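MREC protein (PDB 2J5U) is probably involved in forming and maintaining bacterial cell shape, and assembles here as a homooligomer of 24 subunits arranged as 12 dimers. Local coordinates at residues Lys132-Ala137 / Phe146-Gly151; Lys138-Glu143 / Gly173-Thr178; Ile194-Thr199 / Thr207-Pro212. All blocks are in the same frame, centred on the assembly; numbering follows the deposited sequence.

Overall arrangement
All three contacts belong to one closed six-stranded antiparallel barrel. Contacts 1 and 2 share strand 135-139, which pairs along one edge with 145-153 and along the other with 175-178; Ala137 CB of contact 1 lies 3.8 Å from Val176 CG1 of contact 2. Contact 3 is the 190-199/205-212 hairpin, and strand 190-199 is also the neighbour of 175-178. Each contact is partly buried: Val135, Ala137, Ile149, Val139, Val176, Ile194, Ala208 and Ile210 are buried apolar residues. Ile148 and Phe146 of contact 1 and Lys138, Gln140 and Lys175 of contact 2 meet a second subunit, whereas contact 3 carries a lysine-phenylalanine-glutamate cluster.

Contact 1 of 3, residues Lys132-Ala137 / Phe146-Gly151; sequences KNRVSA and FGIING
Val135-Ala137 and Phe146-Gly151 run antiparallel with axes 4.6 Å apart at closest approach, forming a beta hairpin of the six-stranded barrel. Val135 with Ile149 and Ala137 with Gly147 are hydrogen-bonded pairs, each with two reciprocal backbone bonds, and Ser136 with Ile148 is the non-hydrogen-bonded pair between them. On one face Val135 and Ile149 run alongside each other, with Val135 CG1 3.8 Å from Ile149 CB. Ile149 CG1 continues this apolar row to Ala137 CB, also at 3.8 Å. Leu159 and Leu161 of strand 158-165 and Ile191 of strand 190-199 pack on the same residues. The other face carries Ile148: its CG2 meets Arg134 NE at the guanidinium edge, 3.6 Å away, and its CD1 is 4.1 Å from both Ser136 CA and Arg134 NH1. Arg134 CG sits between its backbone N and carbonyl carbon (chi1 47°), and the chain bends at chi3, which places NE against Ile148. On this side Ile148 packs on Pro80 of the second subunit, while the Phe146 ring meets Trp83 of that subunit. Past the last backbone pair, the Asn150 side chain makes the cross-strand bond. Its OD1 is hydrogen-bonded to Lys162 and its ND2 also binds Val131 O. Across the hairpin, Asn150 ND2 donates to Asn133 O at 2.7 Å, lying 38° above that carbonyl's plane while the oxygen stays close to the amide plane.

Contact 2 of 3, residues Lys138-Glu143 / Gly173-Thr178; sequences KVQGKE and GQKVVT
Lys138 extends alongside Val177 on the same face, the two forming a hydrogen-bonded pair of antiparallel strands in the barrel wall. Their backbones exchange two bonds, Lys138 N to Val177 O at 2.7 Å and Val177 N to Lys138 O at 2.8 Å. The lysine bends at chi3 (64°), and its CE passes 3.9 Å from Val177 CG2. Gln140 comes to the same valine from another direction, crossing it at about a right angle with NE2 3.9 Å from Val177 CG1. Gln140 also passes obliquely over Lys175, where OE1 lies 3.7 Å from CB, and a backbone bond from Gln140 N to Lys175 O at 2.9 Å extends the pairing by one residue. On the opposite face, Val139 and Val176 are a non-hydrogen-bonded pair meeting through their CG2 methyls at 4.2 Å. Val139 CG1 turns instead to Gln174, whose chain crosses it at about a right angle, with Gln174 CB 3.9 Å away. The polar ends of Lys138, Lys175 and Gln140 engage the second subunit: Lys138 NZ and Lys175 NZ form salt bridges to its Asp47 and Glu42, and Gln140 NE2 is hydrogen-bonded to its Ser43 O. Within the barrel, Val139 packs on Leu161 and Leu164 of strand 158-165 and on Ile194 of strand 190-199, while Val176 is hydrogen-bonded through its backbone to Ile191 and Gly192 of that same strand.

Contact 3 of 3, residues Ile194-Thr199 / Thr207-Pro212; sequences IEKVET and TAFIKP
Glu195 and Lys196 share one partner, Phe209, across the antiparallel hairpin, which makes a classic beta bulge in the barrel wall. The backbone bonds mark it: Phe209 O accepts Glu195 N at 2.8 Å and, weakly, Lys196 N at 3.3 Å, while Phe209 N returns a bond to Lys196 O. Beyond the bulge the ladder is regular, with Glu198 and Thr207 bonded reciprocally. Aromatic contacts follow on the face carrying Lys196, Glu198 and Phe209. Lys196 lies beside the phenylalanine and bends at chi3 (74°), which brings CE over the ring, 3.5 Å from CD1. Its NZ then stands over the ring centre in a cation-pi contact, 4.3 Å from the centroid and only 8° off the normal. Glu198 comes to the rim instead: its CD lies 3.6 Å from Phe209 CE1, near the ring plane, with carboxylate and ring planes 71° apart. Leu158 and Glu160 of strand 158-165 also touch this ring. Apolar contacts occupy the opposite face, where Ile194 CG2 meets Ala208 CB at 4.2 Å and Val197 CG2 reaches that same methyl at 4.4 Å. Ile194 and Val197 both pack on Phe170, and Ile210 on Leu161. The chemistry is therefore two-sided: opposite an apolar inner layer, the ammonium probably gains from the negative potential over the ring face, and the carboxylate from the positive potential at its hydrogen-bearing edge.

Contact 1 of 3, residues Lys132-Ala137 / Phe146-Gly151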
loop_
_atom_site.group_PDB
_atom_site.type_symbol
_atom_site.label_atom_id
_atom_site.label_comp_id
_atom_site.label_asym_id
_atom_site.label_seq_id
_atom_site.Cartn_x
_atom_site.Cartn_y
_atom_site.Cartn_z
ATOM N N LYS A 132 80.134 18.741 3.951
ATOM C CA LYS A 132 78.989 18.332 4.754
ATOM C C LYS A 132 77.777 19.238 4.495
ATOM O O LYS A 132 76.654 18.919 4.895
ATOM C CB LYS A 132 79.336 18.398 6.247
ATOM C CG LYS A 132 80.495 17.517 6.711
ATOM C CD LYS A 132 80.997 17.961 8.111
ATOM C CE LYS A 132 81.408 19.447 8.115
ATOM N NZ LYS A 132 82.123 19.912 9.338
ATOM N N ASN A 133 78.007 20.368 3.837
ATOM C CA ASN A 133 76.941 21.323 3.560
ATOM C C ASN A 133 75.891 20.755 2.602
ATOM O O ASN A 133 76.224 20.244 1.539
ATOM C CB ASN A 133 77.553 22.607 3.010
ATOM C CG ASN A 133 76.557 23.721 2.907
ATOM O OD1 ASN A 133 75.711 23.892 3.785
ATOM N ND2 ASN A 133 76.656 24.501 1.842
ATOM N N ARG A 134 74.619 20.839 2.980
ATOM C CA ARG A 134 73.564 20.286 2.141
ATOM C C ARG A 134 72.186 20.881 2.371
ATOM O O ARG A 134 71.937 21.495 3.395
ATOM C CB ARG A 134 73.510 18.768 2.341
ATOM C CG ARG A 134 73.532 18.330 3.788
ATOM C CD ARG A 134 73.839 16.849 3.910
ATOM N NE ARG A 134 72.655 16.036 3.691
ATOM C CZ ARG A 134 71.869 15.583 4.669
ATOM N NH1 ARG A 134 70.786 14.856 4.376
ATOM N NH2 ARG A 134 72.176 15.833 5.947
ATOM N N VAL A 135 71.294 20.713 1.402
ATOM C CA VAL A 135 69.929 21.205 1.542
ATOM C C VAL A 135 68.968 20.258 0.815
ATOM O O VAL A 135 69.258 19.779 -0.282
ATOM C CB VAL A 135 69.807 22.698 1.046
ATOM C CG1 VAL A 135 70.956 23.038 0.184
ATOM C CG2 VAL A 135 68.518 22.932 0.291
ATOM N N SER A 136 67.845 19.950 1.461
ATOM C CA SER A 136 66.833 19.056 0.890
ATOM C C SER A 136 66.101 19.811 -0.218
ATOM O O SER A 136 65.568 20.902 0.008
ATOM C CB SER A 136 65.810 18.651 1.952
ATOM O OG SER A 136 66.414 18.150 3.119
ATOM N N ALA A 137 66.039 19.217 -1.398
ATOM C CA ALA A 137 65.405 19.886 -2.517
ATOM C C ALA A 137 64.439 19.043 -3.321
ATOM O O ALA A 137 64.457 17.815 -3.276
ATOM C CB ALA A 137 66.485 20.450 -3.457
ATOM N N PHE A 146 62.679 14.210 -5.443
ATOM C CA PHE A 146 63.394 14.763 -4.305
ATOM C C PHE A 146 64.852 14.350 -4.263
ATOM O O PHE A 146 65.225 13.292 -4.753
ATOM C CB PHE A 146 62.697 14.355 -3.013
ATOM C CG PHE A 146 61.278 14.814 -2.940
ATOM C CD1 PHE A 146 60.271 14.124 -3.615
ATOM C CD2 PHE A 146 60.944 15.980 -2.252
ATOM C CE1 PHE A 146 58.953 14.596 -3.605
ATOM C CE2 PHE A 146 59.625 16.456 -2.240
ATOM C CZ PHE A 146 58.635 15.764 -2.916
ATOM N N GLY A 147 65.679 15.202 -3.682
ATOM C CA GLY A 147 67.090 14.898 -3.598
ATOM C C GLY A 147 67.802 15.822 -2.632
ATOM O O GLY A 147 67.176 16.641 -1.951
ATOM N N ILE A 148 69.121 15.686 -2.571
ATOM C CA ILE A 148 69.921 16.512 -1.688
ATOM C C ILE A 148 70.924 17.346 -2.475
ATOM O O ILE A 148 71.675 16.818 -3.290
ATOM C CB ILE A 148 70.700 15.648 -0.682
ATOM C CG1 ILE A 148 69.751 14.693 0.043
ATOM C CG2 ILE A 148 71.386 16.538 0.321
ATOM C CD1 ILE A 148 68.685 15.386 0.867
ATOM N N ILE A 149 70.911 18.655 -2.264
ATOM C CA ILE A 149 71.884 19.504 -2.931
ATOM C C ILE A 149 73.109 19.320 -2.040
ATOM O O ILE A 149 73.024 19.472 -0.818
ATOM C CB ILE A 149 71.475 20.985 -2.911
ATOM C CG1 ILE A 149 70.242 21.215 -3.794
ATOM C CG2 ILE A 149 72.657 21.838 -3.351
ATOM C CD1 ILE A 149 70.488 21.064 -5.244
ATOM N N ASN A 150 74.245 18.993 -2.634
ATOM C CA ASN A 150 75.429 18.749 -1.836
ATOM C C ASN A 150 76.708 18.845 -2.647
ATOM O O ASN A 150 77.148 17.866 -3.239
ATOM C CB ASN A 150 75.320 17.364 -1.221
ATOM C CG ASN A 150 76.521 16.999 -0.402
ATOM O OD1 ASN A 150 77.067 15.907 -0.535
ATOM N ND2 ASN A 150 76.939 17.906 0.464
ATOM N N GLY A 151 77.310 20.027 -2.672
ATOM C CA GLY A 151 78.540 20.189 -3.422
ATOM C C GLY A 151 78.502 21.289 -4.460
ATOM O O GLY A 151 77.558 21.389 -5.246
#

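Contact 2 of 3, residues Lys138-Glu143 / Gly173-Thr178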
loop_
_atom_site.group_PDB
_atom_site.type_symbol
_atom_site.label_atom_id
_atom_site.label_comp_id
_atom_site.label_asym_id
_atom_site.label_seq_id
_atom_site.Cartn_x
_atom_site.Cartn_y
_atom_site.Cartn_z
ATOM N N LYS A 138 63.617 19.752 -4.086
ATOM C CA LYS A 138 62.619 19.159 -4.951
ATOM C C LYS A 138 62.767 19.724 -6.369
ATOM O O LYS A 138 62.998 20.927 -6.553
ATOM C CB LYS A 138 61.221 19.475 -4.418
ATOM C CG LYS A 138 60.111 18.764 -5.163
ATOM C CD LYS A 138 58.761 19.100 -4.578
ATOM C CE LYS A 138 58.458 20.568 -4.753
ATOM N NZ LYS A 138 57.128 20.908 -4.200
ATOM N N VAL A 139 62.665 18.844 -7.364
ATOM C CA VAL A 139 62.737 19.251 -8.764
ATOM C C VAL A 139 61.292 19.285 -9.263
ATOM O O VAL A 139 60.624 18.242 -9.307
ATOM C CB VAL A 139 63.484 18.227 -9.625
ATOM C CG1 VAL A 139 63.551 18.725 -11.052
ATOM C CG2 VAL A 139 64.859 17.966 -9.069
ATOM N N GLN A 140 60.807 20.469 -9.632
ATOM C CA GLN A 140 59.437 20.590 -10.110
ATOM C C GLN A 140 59.268 19.968 -11.486
ATOM O O GLN A 140 60.090 20.168 -12.378
ATOM C CB GLN A 140 59.019 22.050 -10.169
ATOM C CG GLN A 140 59.179 22.781 -8.872
ATOM C CD GLN A 140 58.659 24.191 -8.956
ATOM O OE1 GLN A 140 58.734 24.827 -10.008
ATOM N NE2 GLN A 140 58.138 24.697 -7.850
ATOM N N GLY A 141 58.197 19.205 -11.649
ATOM C CA GLY A 141 57.925 18.567 -12.924
ATOM C C GLY A 141 56.501 18.060 -12.914
ATOM O O GLY A 141 55.802 18.207 -11.905
ATOM N N LYS A 142 56.050 17.480 -14.024
ATOM C CA LYS A 142 54.693 16.947 -14.065
ATOM C C LYS A 142 54.603 16.017 -12.866
ATOM O O LYS A 142 53.540 15.792 -12.297
ATOM C CB LYS A 142 54.450 16.189 -15.374
ATOM C CG LYS A 142 54.222 17.103 -16.572
ATOM C CD LYS A 142 53.977 16.315 -17.852
ATOM C CE LYS A 142 53.668 17.245 -19.023
ATOM N NZ LYS A 142 53.364 16.505 -20.286
ATOM N N GLU A 143 55.761 15.498 -12.490
ATOM C CA GLU A 143 55.899 14.626 -11.343
ATOM C C GLU A 143 57.174 15.041 -10.632
ATOM O O GLU A 143 58.266 14.945 -11.192
ATOM C CB GLU A 143 55.984 13.172 -11.783
ATOM C CG GLU A 143 54.649 12.617 -12.214
ATOM C CD GLU A 143 54.774 11.246 -12.843
ATOM O OE1 GLU A 143 55.449 11.141 -13.896
ATOM O OE2 GLU A 143 54.202 10.276 -12.287
ATOM N N GLY A 173 66.416 22.843 -17.522
ATOM C CA GLY A 173 65.495 23.957 -17.378
ATOM C C GLY A 173 64.476 23.798 -16.265
ATOM O O GLY A 173 63.773 24.754 -15.898
ATOM N N GLN A 174 64.376 22.584 -15.730
ATOM C CA GLN A 174 63.436 22.336 -14.645
ATOM C C GLN A 174 63.906 23.104 -13.419
ATOM O O GLN A 174 65.111 23.203 -13.148
ATOM C CB GLN A 174 63.351 20.843 -14.318
ATOM C CG GLN A 174 62.901 19.970 -15.474
ATOM C CD GLN A 174 62.587 18.554 -15.039
ATOM O OE1 GLN A 174 61.590 18.313 -14.356
ATOM N NE2 GLN A 174 63.443 17.609 -15.422
ATOM N N LYS A 175 62.951 23.655 -12.683
ATOM C CA LYS A 175 63.276 24.418 -11.496
ATOM C C LYS A 175 63.455 23.526 -10.282
ATOM O O LYS A 175 62.798 22.491 -10.144
ATOM C CB LYS A 175 62.196 25.461 -11.259
ATOM C CG LYS A 175 61.927 26.205 -12.537
ATOM C CD LYS A 175 61.389 27.592 -12.333
ATOM C CE LYS A 175 61.129 28.215 -13.693
ATOM N NZ LYS A 175 60.684 29.618 -13.569
ATOM N N VAL A 176 64.384 23.927 -9.422
ATOM C CA VAL A 176 64.683 23.201 -8.199
ATOM C C VAL A 176 64.366 24.121 -7.030
ATOM O O VAL A 176 64.757 25.286 -7.015
ATOM C CB VAL A 176 66.172 22.775 -8.157
ATOM C CG1 VAL A 176 66.493 22.119 -6.829
ATOM C CG2 VAL A 176 66.460 21.813 -9.289
ATOM N N VAL A 177 63.636 23.597 -6.054
ATOM C CA VAL A 177 63.260 24.391 -4.891
ATOM C C VAL A 177 63.500 23.614 -3.609
ATOM O O VAL A 177 63.793 22.428 -3.645
ATOM C CB VAL A 177 61.765 24.804 -4.955
ATOM C CG1 VAL A 177 61.507 25.598 -6.209
ATOM C CG2 VAL A 177 60.879 23.575 -4.926
ATOM N N THR A 178 63.384 24.293 -2.477
ATOM C CA THR A 178 63.581 23.644 -1.195
ATOM C C THR A 178 62.366 22.785 -0.887
ATOM O O THR A 178 61.232 23.186 -1.132
ATOM C CB THR A 178 63.771 24.670 -0.080
ATOM O OG1 THR A 178 62.725 25.641 -0.140
ATOM C CG2 THR A 178 65.104 25.367 -0.229
#

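Contact 3 of 3, residues Ile194-Thr199 / Thr207-Pro212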
loop_
_atom_site.group_PDB
_atom_site.type_symbol
_atom_site.label_atom_id
_atom_site.label_comp_id
_atom_site.label_asym_id
_atom_site.label_seq_id
_atom_site.Cartn_x
_atom_site.Cartn_y
_atom_site.Cartn_z
ATOM N N ILE A 194 68.077 23.021 -13.475
ATOM C CA ILE A 194 68.839 21.849 -13.894
ATOM C C ILE A 194 69.554 22.296 -15.149
ATOM O O ILE A 194 68.972 22.941 -16.020
ATOM C CB ILE A 194 67.962 20.638 -14.244
ATOM C CG1 ILE A 194 67.319 20.073 -12.981
ATOM C CG2 ILE A 194 68.812 19.567 -14.904
ATOM C CD1 ILE A 194 66.500 18.825 -13.220
ATOM N N GLU A 195 70.825 21.957 -15.242
ATOM C CA GLU A 195 71.605 22.369 -16.383
ATOM C C GLU A 195 72.144 21.147 -17.082
ATOM O O GLU A 195 72.177 21.086 -18.305
ATOM C CB GLU A 195 72.757 23.240 -15.893
ATOM C CG GLU A 195 73.630 23.823 -16.970
ATOM C CD GLU A 195 72.888 24.824 -17.815
ATOM O OE1 GLU A 195 72.151 25.661 -17.239
ATOM O OE2 GLU A 195 73.046 24.776 -19.054
ATOM N N LYS A 196 72.545 20.164 -16.288
ATOM C CA LYS A 196 73.134 18.936 -16.799
ATOM C C LYS A 196 72.593 17.772 -15.964
ATOM O O LYS A 196 72.266 17.946 -14.790
ATOM C CB LYS A 196 74.659 19.045 -16.643
ATOM C CG LYS A 196 75.510 18.234 -17.598
ATOM C CD LYS A 196 77.021 18.453 -17.356
ATOM C CE LYS A 196 77.528 17.758 -16.084
ATOM N NZ LYS A 196 79.001 17.931 -15.826
ATOM N N VAL A 197 72.489 16.592 -16.568
ATOM C CA VAL A 197 72.002 15.411 -15.853
ATOM C C VAL A 197 72.849 14.191 -16.193
ATOM O O VAL A 197 73.303 14.043 -17.322
ATOM C CB VAL A 197 70.543 15.069 -16.221
ATOM C CG1 VAL A 197 70.117 13.816 -15.483
ATOM C CG2 VAL A 197 69.621 16.224 -15.880
ATOM N N GLU A 198 73.065 13.319 -15.218
ATOM C CA GLU A 198 73.843 12.118 -15.470
ATOM C C GLU A 198 73.515 11.040 -14.454
ATOM O O GLU A 198 72.928 11.317 -13.409
ATOM C CB GLU A 198 75.342 12.429 -15.446
ATOM C CG GLU A 198 75.982 12.458 -14.073
ATOM C CD GLU A 198 77.433 12.934 -14.114
ATOM O OE1 GLU A 198 78.155 12.712 -13.111
ATOM O OE2 GLU A 198 77.843 13.538 -15.140
ATOM N N THR A 199 73.887 9.808 -14.784
ATOM C CA THR A 199 73.655 8.654 -13.923
ATOM C C THR A 199 74.936 8.370 -13.174
ATOM O O THR A 199 76.016 8.534 -13.733
ATOM C CB THR A 199 73.301 7.412 -14.749
ATOM O OG1 THR A 199 72.018 7.598 -15.365
ATOM C CG2 THR A 199 73.288 6.171 -13.869
ATOM N N THR A 207 72.044 12.238 -10.915
ATOM C CA THR A 207 72.600 13.429 -10.313
ATOM C C THR A 207 72.415 14.545 -11.307
ATOM O O THR A 207 72.759 14.400 -12.475
ATOM C CB THR A 207 74.099 13.264 -10.030
ATOM O OG1 THR A 207 74.302 12.114 -9.202
ATOM C CG2 THR A 207 74.646 14.497 -9.320
ATOM N N ALA A 208 71.846 15.651 -10.857
ATOM C CA ALA A 208 71.657 16.787 -11.734
ATOM C C ALA A 208 72.615 17.878 -11.280
ATOM O O ALA A 208 72.963 17.968 -10.102
ATOM C CB ALA A 208 70.224 17.283 -11.659
ATOM N N PHE A 209 73.070 18.685 -12.225
ATOM C CA PHE A 209 73.959 19.780 -11.897
ATOM C C PHE A 209 73.106 21.008 -12.088
ATOM O O PHE A 209 72.413 21.156 -13.097
ATOM C CB PHE A 209 75.190 19.739 -12.788
ATOM C CG PHE A 209 76.031 18.532 -12.544
ATOM C CD1 PHE A 209 75.693 17.309 -13.113
ATOM C CD2 PHE A 209 77.096 18.581 -11.653
ATOM C CE1 PHE A 209 76.406 16.149 -12.791
ATOM C CE2 PHE A 209 77.818 17.430 -11.321
ATOM C CZ PHE A 209 77.472 16.214 -11.889
ATOM N N ILE A 210 73.143 21.880 -11.093
ATOM C CA ILE A 210 72.285 23.038 -11.105
ATOM C C ILE A 210 72.940 24.399 -11.089
ATOM O O ILE A 210 73.943 24.622 -10.417
ATOM C CB ILE A 210 71.298 22.896 -9.934
ATOM C CG1 ILE A 210 70.474 21.622 -10.168
ATOM C CG2 ILE A 210 70.414 24.135 -9.802
ATOM C CD1 ILE A 210 69.663 21.173 -8.985
ATOM N N LYS A 211 72.343 25.308 -11.853
ATOM C CA LYS A 211 72.816 26.678 -11.947
ATOM C C LYS A 211 72.065 27.510 -10.916
ATOM O O LYS A 211 70.881 27.796 -11.089
ATOM C CB LYS A 211 72.537 27.226 -13.341
ATOM C CG LYS A 211 72.884 28.690 -13.501
ATOM C CD LYS A 211 72.362 29.218 -14.823
ATOM C CE LYS A 211 72.618 30.717 -14.947
ATOM N NZ LYS A 211 72.019 31.281 -16.196
ATOM N N PRO A 212 72.737 27.907 -9.828
ATOM C CA PRO A 212 72.037 28.704 -8.827
ATOM C C PRO A 212 71.409 29.923 -9.455
ATOM O O PRO A 212 72.004 30.549 -10.332
ATOM C CB PRO A 212 73.135 29.051 -7.825
ATOM C CG PRO A 212 74.367 29.008 -8.633
ATOM C CD PRO A 212 74.167 27.805 -9.502
#